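Local coordinates for protein probable enoyl-CoA hydratase/isomerase (Mycobacterium abscessus, PDB 3SWX) that probably acts on enoyl-CoA thioesters as a hydratase or isomerase of the crotonase-like family, at residues V107-K112 with V127-T132; G111-L116 with A133-L138. One frame throughout, in Å; residues are numbered along the deposited sequence.

Both contacts pair the same two runs of chain, which leave one sheet as parallel neighbours and enter the next still parallel. In contact 1 (107-112 with 127-132) strands 105-109 and 126-130 lie inside the six-stranded sheet; seven of its ten touching residues are buried, and polar side chains join in where the strands end. Contact 2 (111-116 with 133-138) belongs to a three-stranded sheet further from the centre of the chain and is partly buried, with a mixed polar and aliphatic outer side. Gly111 and Lys112 belong to both. Side chains also pack across the seam: Val109 CG2 lies 3.9 Å from Phe135 CZ and 4.0 Å from Ala133 CB.

Contact 1: residues V107-K112 with V127-T132; sequences VAVHGK and VIADET
Strands 107-109 and 127-130 run side by side as parallel neighbours, their axes inclined by only 16°, and Val107, Ala108 and Val109 stand level with Val127, Ile128 and Ala129. Three backbone bonds establish this register. Ile128 N donates to Val107 O at 2.9 Å, and Ile128 O accepts from Val109 N at 2.8 Å. Asp130 N reaches Val109 O at 3.0 Å, and in all three the donor sits nearly along the C=O axis. This is the tight part of the contact: on the face carrying the valines, Val109 sends CG2 into the crowded position between its backbone N and carbonyl carbon, which sets that methyl 3.7 Å from Ala129 CB. On the other face, Ala108 and Ile128 pack against helix 193-205. The pair belongs to the parallel part of the mixed sheet at the heart of the crotonase fold, strand 105-109 having strand 56-61 as its other neighbour. Past Val109 and Asp130 the pairing loosens and side chains replace the backbone ladder. Thr132, exposed to solvent, takes over the next rung, with OG1 receiving the N-H of Gly111 at 3.1 Å. That hydroxyl in turn donates a hydrogen bond to the syn lone pair of Asp130 OD1, at 2.7 Å. The same oxygen accepts Thr132 N at 3.0 Å, which closes an Asx turn, although this donor stands 62° above the carboxylate plane. OD1 is gripped twice, while OD2 is held by Gly191 N. His110 CB lies against the carboxylate, 3.4 Å from Asp130 OD1, but the imidazole leads away from strand 127-130 to bond Gly63 O through NE2 and to meet the ring of His193.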
loop_
_atom_site.group_PDB
_atom_site.type_symbol
_atom_site.label_atom_id
_atom_site.label_comp_id
_atom_site.label_asym_id
_atom_site.label_seq_id
_atom_site.Cartn_x
_atom_site.Cartn_y
_atom_site.Cartn_z
ATOM N N VAL B 107 14.978 5.422 11.631
ATOM C CA VAL B 107 15.877 6.348 10.941
ATOM C C VAL B 107 15.389 7.783 11.094
ATOM O O VAL B 107 14.227 8.081 10.842
ATOM C CB VAL B 107 16.063 5.971 9.450
ATOM C CG1 VAL B 107 16.698 7.117 8.669
ATOM C CG2 VAL B 107 16.923 4.701 9.330
ATOM N N ALA B 108 16.291 8.652 11.545
ATOM C CA ALA B 108 16.003 10.066 11.760
ATOM C C ALA B 108 16.755 10.864 10.703
ATOM O O ALA B 108 17.975 10.777 10.631
ATOM C CB ALA B 108 16.456 10.503 13.169
ATOM N N VAL B 109 16.023 11.650 9.904
ATOM C CA VAL B 109 16.602 12.370 8.778
ATOM C C VAL B 109 16.407 13.887 8.889
ATOM O O VAL B 109 15.461 14.373 9.497
ATOM C CB VAL B 109 16.068 11.862 7.373
ATOM C CG1 VAL B 109 16.287 10.334 7.197
ATOM C CG2 VAL B 109 14.591 12.242 7.126
ATOM N N HIS B 110 17.330 14.615 8.273
ATOM C CA HIS B 110 17.291 16.069 8.181
ATOM C C HIS B 110 18.133 16.480 6.976
ATOM O O HIS B 110 18.995 15.732 6.545
ATOM C CB HIS B 110 17.881 16.688 9.442
ATOM C CG HIS B 110 19.375 16.577 9.530
ATOM N ND1 HIS B 110 20.026 15.372 9.691
ATOM C CD2 HIS B 110 20.344 17.524 9.469
ATOM C CE1 HIS B 110 21.329 15.581 9.728
ATOM N NE2 HIS B 110 21.548 16.879 9.602
ATOM N N GLY B 111 17.884 17.675 6.448
ATOM C CA GLY B 111 18.597 18.165 5.258
ATOM C C GLY B 111 18.351 17.274 4.049
ATOM O O GLY B 111 17.313 16.616 3.955
ATOM N N LYS B 112 19.309 17.231 3.135
ATOM C CA LYS B 112 19.191 16.359 1.953
ATOM C C LYS B 112 19.316 14.878 2.259
ATOM O O LYS B 112 20.250 14.416 2.962
ATOM C CB LYS B 112 20.217 16.739 0.890
ATOM C CG LYS B 112 19.946 18.122 0.326
ATOM C CD LYS B 112 20.869 18.444 -0.842
ATOM C CE LYS B 112 20.531 19.791 -1.460
ATOM N NZ LYS B 112 21.252 19.917 -2.753
ATOM N N VAL B 127 10.435 6.120 10.434
ATOM C CA VAL B 127 11.249 7.207 9.900
ATOM C C VAL B 127 10.720 8.513 10.465
ATOM O O VAL B 127 9.514 8.805 10.369
ATOM C CB VAL B 127 11.252 7.250 8.344
ATOM C CG1 VAL B 127 12.061 8.457 7.809
ATOM C CG2 VAL B 127 11.800 5.944 7.754
ATOM N N ILE B 128 11.626 9.284 11.058
ATOM C CA ILE B 128 11.304 10.589 11.595
ATOM C C ILE B 128 12.128 11.617 10.843
ATOM O O ILE B 128 13.354 11.454 10.719
ATOM C CB ILE B 128 11.669 10.695 13.083
ATOM C CG1 ILE B 128 11.036 9.553 13.882
ATOM C CG2 ILE B 128 11.280 12.089 13.620
ATOM C CD1 ILE B 128 9.499 9.549 13.888
ATOM N N ALA B 129 11.457 12.678 10.383
ATOM C CA ALA B 129 12.114 13.795 9.712
ATOM C C ALA B 129 11.993 15.104 10.504
ATOM O O ALA B 129 10.953 15.367 11.124
ATOM C CB ALA B 129 11.517 13.967 8.306
ATOM N N ASP B 130 13.045 15.933 10.508
ATOM C CA ASP B 130 12.857 17.306 10.939
ATOM C C ASP B 130 12.316 18.100 9.743
ATOM O O ASP B 130 12.356 17.626 8.603
ATOM C CB ASP B 130 14.105 17.924 11.651
ATOM C CG ASP B 130 15.096 18.604 10.710
ATOM O OD1 ASP B 130 15.023 18.436 9.472
ATOM O OD2 ASP B 130 15.973 19.321 11.239
ATOM N N GLU B 131 11.803 19.301 10.010
ATOM C CA GLU B 131 11.135 20.106 8.974
ATOM C C GLU B 131 12.010 20.493 7.767
ATOM O O GLU B 131 11.482 20.874 6.714
ATOM C CB GLU B 131 10.461 21.340 9.600
ATOM C CG GLU B 131 11.373 22.204 10.457
ATOM C CD GLU B 131 10.618 23.280 11.248
ATOM O OE1 GLU B 131 9.553 23.741 10.761
ATOM O OE2 GLU B 131 11.107 23.661 12.347
ATOM N N THR B 132 13.329 20.378 7.888
ATOM C CA THR B 132 14.222 20.731 6.782
ATOM C C THR B 132 14.435 19.593 5.790
ATOM O O THR B 132 15.025 19.811 4.756
ATOM C CB THR B 132 15.643 21.140 7.270
ATOM O OG1 THR B 132 16.341 19.979 7.754
ATOM C CG2 THR B 132 15.568 22.177 8.371
#

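Contact 2: residues G111-L116 with A133-L138; sequences GKVLTL and ATFAQL
Strands 112-114 and 134-136 run parallel with their axes 20° apart, joined by backbone bonds that alternate from side to side: Thr134 N to Gly111 O (2.9 Å), Val113 N to Thr134 O (2.7 Å), Ala136 N to Val113 O and, as the last rung, Thr115 N to Ala136 O (3.0 Å). In the first the donor stands 48° above the carbonyl plane, so the ladder starts off-axis where Gly111 turns the chain at positive phi, whereas the second lies in the carbonyl plane. The pair belongs to the small second sheet of the crotonase fold, completed by strand 173-174, and it delivers the chain into helix 116-123. In relatives the start of this helix supplies one backbone N-H of the oxyanion hole, so the ladder probably helps to position the equivalent turn here. On the inner face Val113 and Phe135 point the same way, side by side. Phe135 CD2 and CE2 are the ring atoms nearest the valine, CD2 lying 3.5 Å from Val113 CB, and the ring is covered further by Ile118 and by Phe173. The outer face is mixed: Lys112 runs extended alongside Thr134, while Leu114 brings CD2 to 3.9 Å from Ala136 CB. The same methyl lies 4.0 Å from Leu138 CD1, where the two leucines cross obliquely. Thr115 turns CG2 to this group, 3.8 Å from Leu138 CB. Gln137, at the centre of an inverse gamma turn, starts away from strand 112-114 but bends back at chi2 (81°). Its amide nitrogen bonds to Glu139 OE1, and NE2 also makes a weak, bent hydrogen bond to Thr115 O at 3.4 Å.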
loop_
_atom_site.group_PDB
_atom_site.type_symbol
_atom_site.label_atom_id
_atom_site.label_comp_id
_atom_site.label_asym_id
_atom_site.label_seq_id
_atom_site.Cartn_x
_atom_site.Cartn_y
_atom_site.Cartn_z
ATOM N N GLY B 111 17.884 17.675 6.448
ATOM C CA GLY B 111 18.597 18.165 5.258
ATOM C C GLY B 111 18.351 17.274 4.049
ATOM O O GLY B 111 17.313 16.616 3.955
ATOM N N LYS B 112 19.309 17.231 3.135
ATOM C CA LYS B 112 19.191 16.359 1.953
ATOM C C LYS B 112 19.316 14.878 2.259
ATOM O O LYS B 112 20.250 14.416 2.962
ATOM C CB LYS B 112 20.217 16.739 0.890
ATOM C CG LYS B 112 19.946 18.122 0.326
ATOM C CD LYS B 112 20.869 18.444 -0.842
ATOM C CE LYS B 112 20.531 19.791 -1.460
ATOM N NZ LYS B 112 21.252 19.917 -2.753
ATOM N N VAL B 113 18.361 14.134 1.725
ATOM C CA VAL B 113 18.358 12.704 1.788
ATOM C C VAL B 113 18.393 12.265 0.314
ATOM O O VAL B 113 17.349 12.282 -0.389
ATOM C CB VAL B 113 17.096 12.191 2.514
ATOM C CG1 VAL B 113 17.081 10.657 2.563
ATOM C CG2 VAL B 113 17.014 12.774 3.936
ATOM N N LEU B 114 19.586 11.929 -0.184
ATOM C CA LEU B 114 19.717 11.568 -1.583
ATOM C C LEU B 114 19.885 10.076 -1.759
ATOM O O LEU B 114 20.496 9.427 -0.925
ATOM C CB LEU B 114 20.911 12.274 -2.229
ATOM C CG LEU B 114 21.020 13.788 -2.022
ATOM C CD1 LEU B 114 22.367 14.312 -2.585
ATOM C CD2 LEU B 114 19.832 14.480 -2.637
ATOM N N THR B 115 19.363 9.577 -2.882
ATOM C CA THR B 115 19.636 8.247 -3.396
ATOM C C THR B 115 19.556 7.156 -2.305
ATOM O O THR B 115 18.469 6.825 -1.818
ATOM C CB THR B 115 21.006 8.238 -4.168
ATOM O OG1 THR B 115 22.067 8.604 -3.282
ATOM C CG2 THR B 115 20.993 9.216 -5.345
ATOM N N LEU B 116 20.713 6.643 -1.892
ATOM C CA LEU B 116 20.788 5.561 -0.902
ATOM C C LEU B 116 20.177 5.933 0.437
ATOM O O LEU B 116 19.733 5.057 1.179
ATOM C CB LEU B 116 22.235 5.129 -0.668
ATOM C CG LEU B 116 22.895 4.205 -1.663
ATOM C CD1 LEU B 116 24.346 3.957 -1.178
ATOM C CD2 LEU B 116 22.123 2.878 -1.818
ATOM N N ALA B 133 14.008 18.373 6.106
ATOM C CA ALA B 133 14.354 17.232 5.256
ATOM C C ALA B 133 13.858 17.430 3.822
ATOM O O ALA B 133 12.702 17.781 3.613
ATOM C CB ALA B 133 13.798 15.938 5.829
ATOM N N THR B 134 14.751 17.258 2.849
ATOM C CA THR B 134 14.338 17.064 1.448
ATOM C C THR B 134 14.891 15.748 0.893
ATOM O O THR B 134 15.857 15.193 1.426
ATOM C CB THR B 134 14.765 18.205 0.520
ATOM O OG1 THR B 134 16.185 18.250 0.463
ATOM C CG2 THR B 134 14.208 19.539 0.974
ATOM N N PHE B 135 14.280 15.271 -0.190
ATOM C CA PHE B 135 14.572 13.948 -0.755
ATOM C C PHE B 135 14.715 13.996 -2.285
ATOM O O PHE B 135 13.941 14.667 -2.967
ATOM C CB PHE B 135 13.451 12.957 -0.405
ATOM C CG PHE B 135 13.151 12.866 1.067
ATOM C CD1 PHE B 135 12.309 13.786 1.672
ATOM C CD2 PHE B 135 13.691 11.857 1.842
ATOM C CE1 PHE B 135 12.045 13.720 3.022
ATOM C CE2 PHE B 135 13.417 11.777 3.199
ATOM C CZ PHE B 135 12.594 12.709 3.790
ATOM N N ALA B 136 15.678 13.258 -2.822
ATOM C CA ALA B 136 15.806 13.130 -4.275
ATOM C C ALA B 136 16.435 11.805 -4.709
ATOM O O ALA B 136 17.576 11.469 -4.323
ATOM C CB ALA B 136 16.578 14.315 -4.853
ATOM N N GLN B 137 15.684 11.077 -5.543
ATOM C CA GLN B 137 16.097 9.811 -6.091
ATOM C C GLN B 137 16.820 10.106 -7.420
ATOM O O GLN B 137 16.255 9.958 -8.523
ATOM C CB GLN B 137 14.868 8.910 -6.267
ATOM C CG GLN B 137 15.164 7.422 -6.334
ATOM C CD GLN B 137 15.374 6.786 -4.973
ATOM O OE1 GLN B 137 14.414 6.556 -4.229
ATOM N NE2 GLN B 137 16.625 6.474 -4.649
ATOM N N LEU B 138 18.088 10.505 -7.294
ATOM C CA LEU B 138 18.853 11.059 -8.401
ATOM C C LEU B 138 19.438 10.052 -9.409
ATOM O O LEU B 138 20.023 10.457 -10.423
ATOM C CB LEU B 138 19.994 11.940 -7.847
ATOM C CG LEU B 138 19.598 13.221 -7.097
ATOM C CD1 LEU B 138 20.833 13.863 -6.450
ATOM C CD2 LEU B 138 18.896 14.245 -8.010
#